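Local coordinates for Serine/threonine-protein kinase Tel1 (Chaetomium thermophilum, PDB 6SKY) that phosphorylates serine and threonine residues of proteins using ATP, and probably acts as a DNA damage sensor that activates checkpoint signalling, at residues 2244-2249 with 2285-2290; 2176-2181 with 2215-2220; 2631-2634 with 2638-2641; 1597-1602 with 2102-2107. All coordinates share one frame; numbering follows the deposited sequence.

Contact 1 (2244-2249 with 2285-2290)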
loop_
_atom_site.group_PDB
_atom_site.type_symbol
_atom_site.label_atom_id
_atom_site.label_comp_id
_atom_site.label_asym_id
_atom_site.label_seq_id
_atom_site.Cartn_x
_atom_site.Cartn_y
_atom_site.Cartn_z
ATOM N N SER A 2244 27.539 9.488 -16.326
ATOM C CA SER A 2244 27.399 10.648 -17.187
ATOM C C SER A 2244 26.527 11.699 -16.525
ATOM O O SER A 2244 25.623 11.388 -15.753
ATOM C CB SER A 2244 26.808 10.250 -18.533
ATOM O OG SER A 2244 25.685 9.415 -18.368
ATOM N N ARG A 2245 26.810 12.960 -16.825
ATOM C CA ARG A 2245 26.032 14.025 -16.220
ATOM C C ARG A 2245 24.654 14.160 -16.840
ATOM O O ARG A 2245 23.742 14.655 -16.177
ATOM C CB ARG A 2245 26.768 15.354 -16.325
ATOM C CG ARG A 2245 26.463 16.273 -15.178
ATOM C CD ARG A 2245 26.607 17.714 -15.568
ATOM N NE ARG A 2245 25.888 18.576 -14.643
ATOM C CZ ARG A 2245 25.474 19.800 -14.939
ATOM N NH1 ARG A 2245 24.820 20.516 -14.040
ATOM N NH2 ARG A 2245 25.703 20.304 -16.139
ATOM N N SER A 2246 24.471 13.712 -18.079
ATOM C CA SER A 2246 23.172 13.833 -18.720
ATOM C C SER A 2246 22.193 12.790 -18.220
ATOM O O SER A 2246 21.006 13.086 -18.084
ATOM C CB SER A 2246 23.310 13.733 -20.231
ATOM O OG SER A 2246 23.554 12.402 -20.615
ATOM N N ASP A 2247 22.652 11.582 -17.907
ATOM C CA ASP A 2247 21.727 10.614 -17.336
ATOM C C ASP A 2247 21.374 10.970 -15.903
ATOM O O ASP A 2247 20.235 10.761 -15.483
ATOM C CB ASP A 2247 22.298 9.203 -17.430
ATOM C CG ASP A 2247 23.285 8.891 -16.337
ATOM O OD1 ASP A 2247 22.858 8.554 -15.215
ATOM O OD2 ASP A 2247 24.499 8.960 -16.605
ATOM N N LEU A 2248 22.308 11.551 -15.155
ATOM C CA LEU A 2248 21.980 12.065 -13.834
ATOM C C LEU A 2248 20.969 13.197 -13.923
ATOM O O LEU A 2248 19.994 13.237 -13.165
ATOM C CB LEU A 2248 23.249 12.532 -13.129
ATOM C CG LEU A 2248 23.082 13.254 -11.796
ATOM C CD1 LEU A 2248 22.419 12.373 -10.789
ATOM C CD2 LEU A 2248 24.413 13.706 -11.295
ATOM N N LEU A 2249 21.181 14.130 -14.850
ATOM C CA LEU A 2249 20.264 15.255 -14.977
ATOM C C LEU A 2249 18.882 14.802 -15.404
ATOM O O LEU A 2249 17.876 15.305 -14.899
ATOM C CB LEU A 2249 20.812 16.274 -15.962
ATOM C CG LEU A 2249 21.866 17.215 -15.408
ATOM C CD1 LEU A 2249 22.264 18.185 -16.466
ATOM C CD2 LEU A 2249 21.332 17.940 -14.216
ATOM N N GLY A 2285 23.193 6.172 -29.585
ATOM C CA GLY A 2285 23.488 5.392 -28.402
ATOM C C GLY A 2285 22.307 5.357 -27.451
ATOM O O GLY A 2285 21.237 5.896 -27.723
ATOM N N ARG A 2286 22.521 4.703 -26.312
ATOM C CA ARG A 2286 21.455 4.573 -25.328
ATOM C C ARG A 2286 21.352 5.770 -24.403
ATOM O O ARG A 2286 20.256 6.079 -23.926
ATOM C CB ARG A 2286 21.647 3.310 -24.497
ATOM C CG ARG A 2286 21.313 2.050 -25.254
ATOM C CD ARG A 2286 20.894 0.943 -24.314
ATOM N NE ARG A 2286 20.616 -0.294 -25.033
ATOM C CZ ARG A 2286 20.236 -1.423 -24.448
ATOM N NH1 ARG A 2286 20.006 -2.505 -25.178
ATOM N NH2 ARG A 2286 20.085 -1.470 -23.131
ATOM N N GLU A 2287 22.461 6.455 -24.142
ATOM C CA GLU A 2287 22.409 7.675 -23.350
ATOM C C GLU A 2287 21.565 8.736 -24.043
ATOM O O GLU A 2287 20.638 9.307 -23.449
ATOM C CB GLU A 2287 23.830 8.174 -23.111
ATOM C CG GLU A 2287 23.951 9.416 -22.268
ATOM C CD GLU A 2287 25.370 9.942 -22.242
ATOM O OE1 GLU A 2287 26.196 9.460 -23.043
ATOM O OE2 GLU A 2287 25.664 10.836 -21.425
ATOM N N ALA A 2288 21.863 9.003 -25.314
ATOM C CA ALA A 2288 21.079 9.969 -26.067
ATOM C C ALA A 2288 19.650 9.494 -26.245
ATOM O O ALA A 2288 18.717 10.299 -26.229
ATOM C CB ALA A 2288 21.726 10.227 -27.421
ATOM N N GLY A 2289 19.454 8.193 -26.430
ATOM C CA GLY A 2289 18.102 7.679 -26.528
ATOM C C GLY A 2289 17.287 7.976 -25.290
ATOM O O GLY A 2289 16.140 8.413 -25.381
ATOM N N GLN A 2290 17.877 7.767 -24.115
ATOM C CA GLN A 2290 17.170 8.050 -22.872
ATOM C C GLN A 2290 16.871 9.535 -22.731
ATOM O O GLN A 2290 15.758 9.916 -22.357
ATOM C CB GLN A 2290 17.988 7.544 -21.688
ATOM C CG GLN A 2290 17.368 7.798 -20.331
ATOM C CD GLN A 2290 16.098 7.010 -20.102
ATOM O OE1 GLN A 2290 15.024 7.387 -20.569
ATOM N NE2 GLN A 2290 16.211 5.913 -19.366
#

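Contact 2 (2176-2181 with 2215-2220)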
loop_
_atom_site.group_PDB
_atom_site.type_symbol
_atom_site.label_atom_id
_atom_site.label_comp_id
_atom_site.label_asym_id
_atom_site.label_seq_id
_atom_site.Cartn_x
_atom_site.Cartn_y
_atom_site.Cartn_z
ATOM N N ARG A 2176 11.600 -6.531 -7.625
ATOM C CA ARG A 2176 10.898 -5.806 -6.568
ATOM C C ARG A 2176 11.224 -6.377 -5.193
ATOM O O ARG A 2176 10.342 -6.559 -4.355
ATOM C CB ARG A 2176 9.388 -5.800 -6.799
ATOM C CG ARG A 2176 8.965 -5.301 -8.159
ATOM C CD ARG A 2176 9.313 -3.849 -8.339
ATOM N NE ARG A 2176 8.772 -3.295 -9.575
ATOM C CZ ARG A 2176 7.519 -2.877 -9.720
ATOM N NH1 ARG A 2176 7.114 -2.380 -10.881
ATOM N NH2 ARG A 2176 6.666 -2.962 -8.708
ATOM N N ALA A 2177 12.496 -6.661 -4.956
ATOM C CA ALA A 2177 12.964 -7.160 -3.667
ATOM C C ALA A 2177 13.538 -5.976 -2.905
ATOM O O ALA A 2177 14.684 -5.586 -3.121
ATOM C CB ALA A 2177 13.993 -8.266 -3.856
ATOM N N ARG A 2178 12.733 -5.396 -2.016
ATOM C CA ARG A 2178 13.113 -4.140 -1.382
ATOM C C ARG A 2178 14.235 -4.345 -0.382
ATOM O O ARG A 2178 15.198 -3.570 -0.344
ATOM C CB ARG A 2178 11.910 -3.513 -0.684
ATOM C CG ARG A 2178 10.717 -3.261 -1.553
ATOM C CD ARG A 2178 11.100 -2.540 -2.808
ATOM N NE ARG A 2178 9.928 -2.246 -3.622
ATOM C CZ ARG A 2178 9.969 -2.010 -4.927
ATOM N NH1 ARG A 2178 8.854 -1.745 -5.587
ATOM N NH2 ARG A 2178 11.124 -2.051 -5.574
ATOM N N GLN A 2179 14.124 -5.377 0.444
ATOM C CA GLN A 2179 15.097 -5.568 1.504
ATOM C C GLN A 2179 16.471 -5.900 0.949
ATOM O O GLN A 2179 17.480 -5.522 1.542
ATOM C CB GLN A 2179 14.614 -6.652 2.457
ATOM C CG GLN A 2179 15.414 -6.749 3.729
ATOM C CD GLN A 2179 15.442 -5.461 4.496
ATOM O OE1 GLN A 2179 16.480 -5.035 4.988
ATOM N NE2 GLN A 2179 14.291 -4.831 4.610
ATOM N N GLU A 2180 16.541 -6.559 -0.201
ATOM C CA GLU A 2180 17.839 -6.896 -0.759
ATOM C C GLU A 2180 18.525 -5.689 -1.371
ATOM O O GLU A 2180 19.744 -5.552 -1.261
ATOM C CB GLU A 2180 17.696 -8.009 -1.785
ATOM C CG GLU A 2180 17.298 -9.328 -1.193
ATOM C CD GLU A 2180 18.244 -9.789 -0.103
ATOM O OE1 GLU A 2180 19.450 -9.472 -0.174
ATOM O OE2 GLU A 2180 17.785 -10.471 0.834
ATOM N N THR A 2181 17.772 -4.794 -2.007
ATOM C CA THR A 2181 18.373 -3.554 -2.481
ATOM C C THR A 2181 18.815 -2.685 -1.316
ATOM O O THR A 2181 19.854 -2.026 -1.389
ATOM C CB THR A 2181 17.401 -2.784 -3.365
ATOM O OG1 THR A 2181 16.257 -2.411 -2.596
ATOM C CG2 THR A 2181 16.964 -3.622 -4.521
ATOM N N TRP A 2215 14.218 5.882 -3.455
ATOM C CA TRP A 2215 13.088 6.073 -4.354
ATOM C C TRP A 2215 12.212 4.840 -4.416
ATOM O O TRP A 2215 10.990 4.950 -4.538
ATOM C CB TRP A 2215 13.572 6.429 -5.752
ATOM C CG TRP A 2215 12.469 6.590 -6.739
ATOM C CD1 TRP A 2215 11.993 5.648 -7.584
ATOM C CD2 TRP A 2215 11.707 7.772 -6.988
ATOM N NE1 TRP A 2215 10.983 6.160 -8.346
ATOM C CE2 TRP A 2215 10.786 7.467 -7.995
ATOM C CE3 TRP A 2215 11.714 9.060 -6.454
ATOM C CZ2 TRP A 2215 9.887 8.395 -8.479
ATOM C CZ3 TRP A 2215 10.822 9.974 -6.936
ATOM C CH2 TRP A 2215 9.921 9.641 -7.936
ATOM N N ASP A 2216 12.806 3.658 -4.345
ATOM C CA ASP A 2216 11.996 2.452 -4.421
ATOM C C ASP A 2216 11.333 2.093 -3.104
ATOM O O ASP A 2216 10.459 1.227 -3.092
ATOM C CB ASP A 2216 12.839 1.289 -4.930
ATOM C CG ASP A 2216 13.077 1.370 -6.425
ATOM O OD1 ASP A 2216 14.098 1.949 -6.844
ATOM O OD2 ASP A 2216 12.222 0.882 -7.192
ATOM N N HIS A 2217 11.705 2.730 -2.004
ATOM C CA HIS A 2217 10.947 2.566 -0.772
ATOM C C HIS A 2217 9.877 3.626 -0.567
ATOM O O HIS A 2217 9.164 3.568 0.435
ATOM C CB HIS A 2217 11.878 2.557 0.429
ATOM C CG HIS A 2217 12.398 1.200 0.757
ATOM N ND1 HIS A 2217 13.512 0.666 0.155
ATOM C CD2 HIS A 2217 11.936 0.253 1.602
ATOM C CE1 HIS A 2217 13.726 -0.544 0.627
ATOM N NE2 HIS A 2217 12.783 -0.820 1.507
ATOM N N GLY A 2218 9.743 4.587 -1.471
ATOM C CA GLY A 2218 8.715 5.595 -1.358
ATOM C C GLY A 2218 9.175 6.960 -0.902
ATOM O O GLY A 2218 8.356 7.881 -0.865
ATOM N N GLU A 2219 10.447 7.127 -0.554
ATOM C CA GLU A 2219 10.970 8.427 -0.140
ATOM C C GLU A 2219 11.360 9.208 -1.383
ATOM O O GLU A 2219 12.488 9.137 -1.855
ATOM C CB GLU A 2219 12.162 8.264 0.785
ATOM C CG GLU A 2219 12.053 7.117 1.745
ATOM C CD GLU A 2219 10.906 7.273 2.697
ATOM O OE1 GLU A 2219 10.057 6.366 2.748
ATOM O OE2 GLU A 2219 10.845 8.306 3.394
ATOM N N MET A 2220 10.423 9.987 -1.907
ATOM C CA MET A 2220 10.682 10.713 -3.141
ATOM C C MET A 2220 11.550 11.940 -2.908
ATOM O O MET A 2220 12.499 12.190 -3.657
ATOM C CB MET A 2220 9.365 11.111 -3.790
ATOM C CG MET A 2220 8.524 9.945 -4.219
ATOM S SD MET A 2220 7.216 10.457 -5.329
ATOM C CE MET A 2220 6.604 8.868 -5.860
#

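Contact 3 (2631-2634 with 2638-2641)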
loop_
_atom_site.group_PDB
_atom_site.type_symbol
_atom_site.label_atom_id
_atom_site.label_comp_id
_atom_site.label_asym_id
_atom_site.label_seq_id
_atom_site.Cartn_x
_atom_site.Cartn_y
_atom_site.Cartn_z
ATOM N N GLU A 2631 2.106 -8.217 -26.374
ATOM C CA GLU A 2631 3.500 -7.816 -26.239
ATOM C C GLU A 2631 3.699 -6.893 -25.051
ATOM O O GLU A 2631 4.759 -6.917 -24.421
ATOM C CB GLU A 2631 3.986 -7.132 -27.511
ATOM C CG GLU A 2631 4.306 -8.073 -28.638
ATOM C CD GLU A 2631 5.589 -8.835 -28.404
ATOM O OE1 GLU A 2631 6.361 -8.437 -27.508
ATOM O OE2 GLU A 2631 5.831 -9.833 -29.115
ATOM N N LEU A 2632 2.713 -6.049 -24.755
ATOM C CA LEU A 2632 2.783 -5.254 -23.531
ATOM C C LEU A 2632 2.883 -6.134 -22.300
ATOM O O LEU A 2632 3.525 -5.758 -21.319
ATOM C CB LEU A 2632 1.561 -4.357 -23.391
ATOM C CG LEU A 2632 1.387 -3.201 -24.354
ATOM C CD1 LEU A 2632 0.138 -2.468 -23.982
ATOM C CD2 LEU A 2632 2.578 -2.308 -24.279
ATOM N N LEU A 2633 2.225 -7.286 -22.319
ATOM C CA LEU A 2633 2.244 -8.149 -21.137
ATOM C C LEU A 2633 3.640 -8.630 -20.748
ATOM O O LEU A 2633 3.828 -9.060 -19.610
ATOM C CB LEU A 2633 1.354 -9.370 -21.338
ATOM C CG LEU A 2633 -0.150 -9.198 -21.221
ATOM C CD1 LEU A 2633 -0.789 -10.560 -21.205
ATOM C CD2 LEU A 2633 -0.490 -8.428 -19.982
ATOM N N LYS A 2634 4.618 -8.583 -21.647
ATOM C CA LYS A 2634 5.945 -9.124 -21.367
ATOM C C LYS A 2634 6.818 -8.212 -20.524
ATOM O O LYS A 2634 7.958 -8.578 -20.238
ATOM C CB LYS A 2634 6.697 -9.412 -22.662
ATOM C CG LYS A 2634 6.119 -10.498 -23.506
ATOM C CD LYS A 2634 7.092 -10.865 -24.592
ATOM C CE LYS A 2634 6.508 -11.888 -25.537
ATOM N NZ LYS A 2634 5.510 -11.294 -26.461
ATOM N N GLU A 2638 5.298 -10.551 -13.121
ATOM C CA GLU A 2638 4.376 -11.643 -12.824
ATOM C C GLU A 2638 3.816 -12.298 -14.075
ATOM O O GLU A 2638 3.636 -13.514 -14.104
ATOM C CB GLU A 2638 3.235 -11.142 -11.953
ATOM C CG GLU A 2638 3.652 -10.778 -10.561
ATOM C CD GLU A 2638 4.132 -11.965 -9.764
ATOM O OE1 GLU A 2638 3.866 -13.111 -10.171
ATOM O OE2 GLU A 2638 4.780 -11.755 -8.720
ATOM N N THR A 2639 3.508 -11.517 -15.106
ATOM C CA THR A 2639 3.001 -12.107 -16.336
ATOM C C THR A 2639 4.112 -12.703 -17.175
ATOM O O THR A 2639 3.884 -13.671 -17.896
ATOM C CB THR A 2639 2.246 -11.067 -17.147
ATOM O OG1 THR A 2639 3.092 -9.942 -17.360
ATOM C CG2 THR A 2639 1.030 -10.626 -16.415
ATOM N N ARG A 2640 5.312 -12.143 -17.096
ATOM C CA ARG A 2640 6.439 -12.691 -17.831
ATOM C C ARG A 2640 6.961 -13.961 -17.185
ATOM O O ARG A 2640 7.421 -14.866 -17.885
ATOM C CB ARG A 2640 7.527 -11.636 -17.924
ATOM C CG ARG A 2640 8.872 -12.099 -18.368
ATOM C CD ARG A 2640 9.809 -10.921 -18.307
ATOM N NE ARG A 2640 11.203 -11.293 -18.478
ATOM C CZ ARG A 2640 12.200 -10.419 -18.540
ATOM N NH1 ARG A 2640 13.446 -10.839 -18.694
ATOM N NH2 ARG A 2640 11.947 -9.122 -18.456
ATOM N N GLN A 2641 6.889 -14.056 -15.859
ATOM C CA GLN A 2641 7.311 -15.271 -15.181
ATOM C C GLN A 2641 6.465 -16.467 -15.587
ATOM O O GLN A 2641 6.959 -17.596 -15.605
ATOM C CB GLN A 2641 7.242 -15.049 -13.678
ATOM C CG GLN A 2641 7.583 -16.245 -12.848
ATOM C CD GLN A 2641 7.128 -16.089 -11.425
ATOM O OE1 GLN A 2641 6.927 -17.072 -10.714
ATOM N NE2 GLN A 2641 6.955 -14.848 -10.995
#

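Contact 4 (1597-1602 with 2102-2107)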
loop_
_atom_site.group_PDB
_atom_site.type_symbol
_atom_site.label_atom_id
_atom_site.label_comp_id
_atom_site.label_asym_id
_atom_site.label_seq_id
_atom_site.Cartn_x
_atom_site.Cartn_y
_atom_site.Cartn_z
ATOM N N SER A 1597 42.646 -24.713 -13.629
ATOM C CA SER A 1597 41.883 -23.565 -14.086
ATOM C C SER A 1597 40.728 -24.041 -14.958
ATOM O O SER A 1597 40.422 -25.232 -15.030
ATOM C CB SER A 1597 42.790 -22.594 -14.833
ATOM O OG SER A 1597 42.025 -21.647 -15.554
ATOM N N SER A 1598 40.067 -23.108 -15.625
ATOM C CA SER A 1598 39.019 -23.445 -16.566
ATOM C C SER A 1598 39.262 -22.849 -17.939
ATOM O O SER A 1598 38.424 -23.021 -18.825
ATOM C CB SER A 1598 37.653 -22.986 -16.047
ATOM O OG SER A 1598 36.624 -23.405 -16.918
ATOM N N ARG A 1599 40.368 -22.138 -18.138
ATOM C CA ARG A 1599 40.765 -21.748 -19.481
ATOM C C ARG A 1599 41.432 -22.893 -20.223
ATOM O O ARG A 1599 41.444 -22.894 -21.456
ATOM C CB ARG A 1599 41.707 -20.542 -19.425
ATOM C CG ARG A 1599 41.719 -19.714 -20.698
ATOM C CD ARG A 1599 42.504 -18.424 -20.533
ATOM N NE ARG A 1599 42.308 -17.526 -21.671
ATOM C CZ ARG A 1599 42.976 -16.392 -21.859
ATOM N NH1 ARG A 1599 43.896 -16.005 -20.987
ATOM N NH2 ARG A 1599 42.724 -15.643 -22.924
ATOM N N LEU A 1600 41.981 -23.862 -19.497
ATOM C CA LEU A 1600 42.591 -25.049 -20.073
ATOM C C LEU A 1600 41.642 -26.233 -20.096
ATOM O O LEU A 1600 42.095 -27.374 -20.194
ATOM C CB LEU A 1600 43.849 -25.421 -19.293
ATOM C CG LEU A 1600 44.778 -24.260 -18.961
ATOM C CD1 LEU A 1600 45.939 -24.750 -18.121
ATOM C CD2 LEU A 1600 45.266 -23.598 -20.234
ATOM N N ASP A 1601 40.345 -25.990 -19.997
ATOM C CA ASP A 1601 39.357 -27.044 -19.872
ATOM C C ASP A 1601 38.681 -27.288 -21.212
ATOM O O ASP A 1601 38.490 -26.368 -22.007
ATOM C CB ASP A 1601 38.321 -26.674 -18.814
ATOM C CG ASP A 1601 37.517 -27.854 -18.348
ATOM O OD1 ASP A 1601 36.954 -28.561 -19.200
ATOM O OD2 ASP A 1601 37.447 -28.080 -17.127
ATOM N N VAL A 1602 38.321 -28.548 -21.458
ATOM C CA VAL A 1602 37.685 -28.897 -22.719
ATOM C C VAL A 1602 36.296 -28.288 -22.816
ATOM O O VAL A 1602 35.784 -28.091 -23.923
ATOM C CB VAL A 1602 37.650 -30.427 -22.896
ATOM C CG1 VAL A 1602 36.706 -31.072 -21.903
ATOM C CG2 VAL A 1602 37.274 -30.792 -24.311
ATOM N N GLN A 2102 44.418 -8.998 -15.744
ATOM C CA GLN A 2102 43.308 -8.057 -15.805
ATOM C C GLN A 2102 42.284 -8.451 -16.856
ATOM O O GLN A 2102 41.076 -8.287 -16.642
ATOM C CB GLN A 2102 43.839 -6.659 -16.099
ATOM C CG GLN A 2102 44.812 -6.145 -15.076
ATOM C CD GLN A 2102 44.112 -5.507 -13.911
ATOM O OE1 GLN A 2102 42.914 -5.238 -13.971
ATOM N NE2 GLN A 2102 44.850 -5.258 -12.837
ATOM N N SER A 2103 42.745 -8.948 -18.002
ATOM C CA SER A 2103 41.819 -9.352 -19.051
ATOM C C SER A 2103 40.891 -10.456 -18.569
ATOM O O SER A 2103 39.700 -10.472 -18.905
ATOM C CB SER A 2103 42.598 -9.803 -20.281
ATOM O OG SER A 2103 43.611 -10.720 -19.921
ATOM N N GLU A 2104 41.410 -11.372 -17.756
ATOM C CA GLU A 2104 40.569 -12.431 -17.219
ATOM C C GLU A 2104 39.559 -11.887 -16.223
ATOM O O GLU A 2104 38.425 -12.378 -16.152
ATOM C CB GLU A 2104 41.445 -13.497 -16.579
ATOM C CG GLU A 2104 42.728 -13.720 -17.337
ATOM C CD GLU A 2104 43.179 -15.153 -17.297
ATOM O OE1 GLU A 2104 42.519 -15.963 -16.617
ATOM O OE2 GLU A 2104 44.192 -15.474 -17.952
ATOM N N LEU A 2105 39.938 -10.856 -15.470
ATOM C CA LEU A 2105 38.999 -10.221 -14.558
ATOM C C LEU A 2105 37.855 -9.566 -15.319
ATOM O O LEU A 2105 36.680 -9.708 -14.950
ATOM C CB LEU A 2105 39.743 -9.200 -13.710
ATOM C CG LEU A 2105 39.205 -8.890 -12.327
ATOM C CD1 LEU A 2105 38.902 -10.169 -11.595
ATOM C CD2 LEU A 2105 40.236 -8.084 -11.590
ATOM N N GLN A 2106 38.177 -8.855 -16.399
ATOM C CA GLN A 2106 37.122 -8.235 -17.188
ATOM C C GLN A 2106 36.245 -9.274 -17.870
ATOM O O GLN A 2106 35.035 -9.061 -18.021
ATOM C CB GLN A 2106 37.724 -7.288 -18.214
ATOM C CG GLN A 2106 38.720 -6.314 -17.628
ATOM C CD GLN A 2106 38.162 -5.530 -16.461
ATOM O OE1 GLN A 2106 36.992 -5.152 -16.455
ATOM N NE2 GLN A 2106 39.000 -5.282 -15.461
ATOM N N CYS A 2107 36.820 -10.408 -18.270
ATOM C CA CYS A 2107 35.997 -11.457 -18.859
ATOM C C CYS A 2107 35.055 -12.069 -17.830
ATOM O O CYS A 2107 33.904 -12.392 -18.149
ATOM C CB CYS A 2107 36.883 -12.522 -19.493
ATOM S SG CYS A 2107 37.566 -12.039 -21.097
#

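Contact 1 (2244-2249 with 2285-2290)
Ser2246 in the first turn of helix 2245-2259 faces Glu2287 in the first turn of helix 2286-2303, their CA atoms 7.7 Å apart; Ser2244 and Gly2285 are the N-caps of the two helices. The gap is crossed by the Glu2287 side chain, whose OE2 meets both serines. Ser2246 OG donates a 2.7 Å hydrogen bond to Glu2287 OE2, meeting the carboxylate on its anti side and 23° out of its plane. Glu2287 reaches this far because CG stands anti to its backbone N (chi1 -178°) and the chain runs on extended. Ser2244 comes up to the same oxygen with its methylene, CB lying 3.2 Å from Glu2287 OE2. The other oxygen, OE1, forms a salt bridge with Lys2282, so the two branches have different partners and the carboxylate is hindered from turning. The N-terminal end of helix 2245-2259 would probably steady the negative charge. With an alanine at Glu2287, Ser2246 OG would probably lose its acceptor and Lys2282 its counter-charge. Ser2246 and Ala2288 also both touch helix 2264-2279, which comes between the two helices in sequence, so three successive helices are in contact here, in keeping with the alpha solenoid of the TPR-related FAT domain.

Contact 2 (2176-2181 with 2215-2220)
Arg2178 O is met from two sources: Thr2181 OG1, one turn further along the same helix, donates a 2.7 Å hydrogen bond to it, and across the contact His2217 CE1 lies 3.5 Å from this oxygen. The hydroxyl approaches at a C=O...donor angle of 123°, tilted from the carbonyl plane, while the imidazole presents its edge, with the oxygen near the ring plane. The next ring atom, His2217 NE2, rests 3.6 Å from Arg2178 CB. A hydrogen bond from ND1 to Ala2213 O holds the rotation of the imidazole. Arg2178 is bent at its second torsion (chi2 -50°), which folds the guanidinium back between backbone groups: Asp2216 O lies 3.6 Å above one face, toward the rim, and Arg2176 CA lies over the opposite face, likewise toward the rim. The salt bridge of NH2 to Asp2216 OD2, at 3.5 Å, is one of charge alone, since the oxygen sits well out of the guanidinium plane and no N-H points at it. On the second subunit, Phe1958 meets the His2217 ring with planes at about 60°. Helix 2203-2217, closed by a Schellman motif at Gly2218, thus abuts the first turn of helix 2178-2189 in the FAT helical solenoid, at the interface with the second subunit.

Contact 3 (2631-2634 with 2638-2641)
The guanidinium of Arg2640 has Lys2634 O standing obliquely to it, and the closer touch is made by the aliphatic arm, Arg2640 CD lying 3.6 Å from Lys2634 O. That arm is extended from CG to NE and carries NH1 out to Ser2121 OG, its hydrogen-bond partner outside both segments. The carbonyl of Leu2633 is met within its own plane: Thr2639 OG1 donates to Leu2633 O over 2.5 Å, at a C=O...donor angle of 154°. The hydroxyl points at this oxygen because OG1 lies between the backbone N and the carbonyl carbon (chi1 55°). The two backbones come near each other here, Lys2634 CA and Arg2640 CA being 5.0 Å apart. Lys2634 sends its own amine back along its segment, where NZ forms a 3.0 Å salt bridge with Glu2631 OE2. A valine in place of Thr2639 would be similar in bulk but is likely to leave Leu2633 O without this buried donor. The short connection between helices 2616-2632 and 2637-2641 lies in the kinase domain: Leu2633 and Thr2639 both pack on Ala2827 of helix 2816-2828, Leu2632 touches helix 2832-2843, and Arg2640 reaches the residues just after helix 2102-2119.

Contact 4 (1597-1602 with 2102-2107)
Arg1599 and Glu2104 touch at a single pair of charged atoms, a salt bridge of 3.1 Å between Arg1599 NH1 and Glu2104 OE2. The two planes stand nearly perpendicular, 84° apart, and the oxygen sits obliquely to the guanidinium, so this is a one-point meeting and not a paired, side-by-side one. Each side chain spans a good part of the gap, for Arg1599 CA and Glu2104 CA are 9.6 Å apart. Arg1599 holds CG anti to its backbone N (chi1 -156°) and stays extended as far as NE, whereas Glu2104 is bent at its second torsion. The firmer part lies behind, within the loop: Ser1597 OG accepts from Arg1599 N at 3.1 Å and an almost straight 169°, an ST turn that fixes the backbone from which the arginine sets out. This loop, between helices 1578-1588 and 1606-1619, approaches helix 2102-2119 of the FAT alpha solenoid, about 500 residues further along the chain. Its far end is held too, Asp1601 by a salt bridge to Arg1635 and Val1602 by backbone hydrogen bonds with Ala1552. By contrast, the bridging face is thin and solvent-facing: Arg1599 is exposed, and only 77 Å² is buried between the segments. Arg2100 also touches Ser1597 and Arg1599 and forms a long, weak ion pair with Glu2104 OE2.

In the fold
Along the chain the contacts follow in series: contact 4 closes before contact 2 opens, then come contact 1 and contact 3. Contacts 1 and 2 both lie in the FAT domain, centres 23 Å apart, and are joined by helix 2245-2259, which begins in contact 1 and is touched further along by Trp2215 of contact 2. Contact 3 is in the kinase domain, yet its nearest atoms come to about 8 Å from contact 2, and Arg2640 reaches Ser2121, just beyond the helix used by contact 4. Contact 4, with its centre 33 to 36 Å from the others, ties in an earlier loop. The FAT solenoid and the kinase domain are therefore in contact here, and the second subunit meets the solenoid at contact 2.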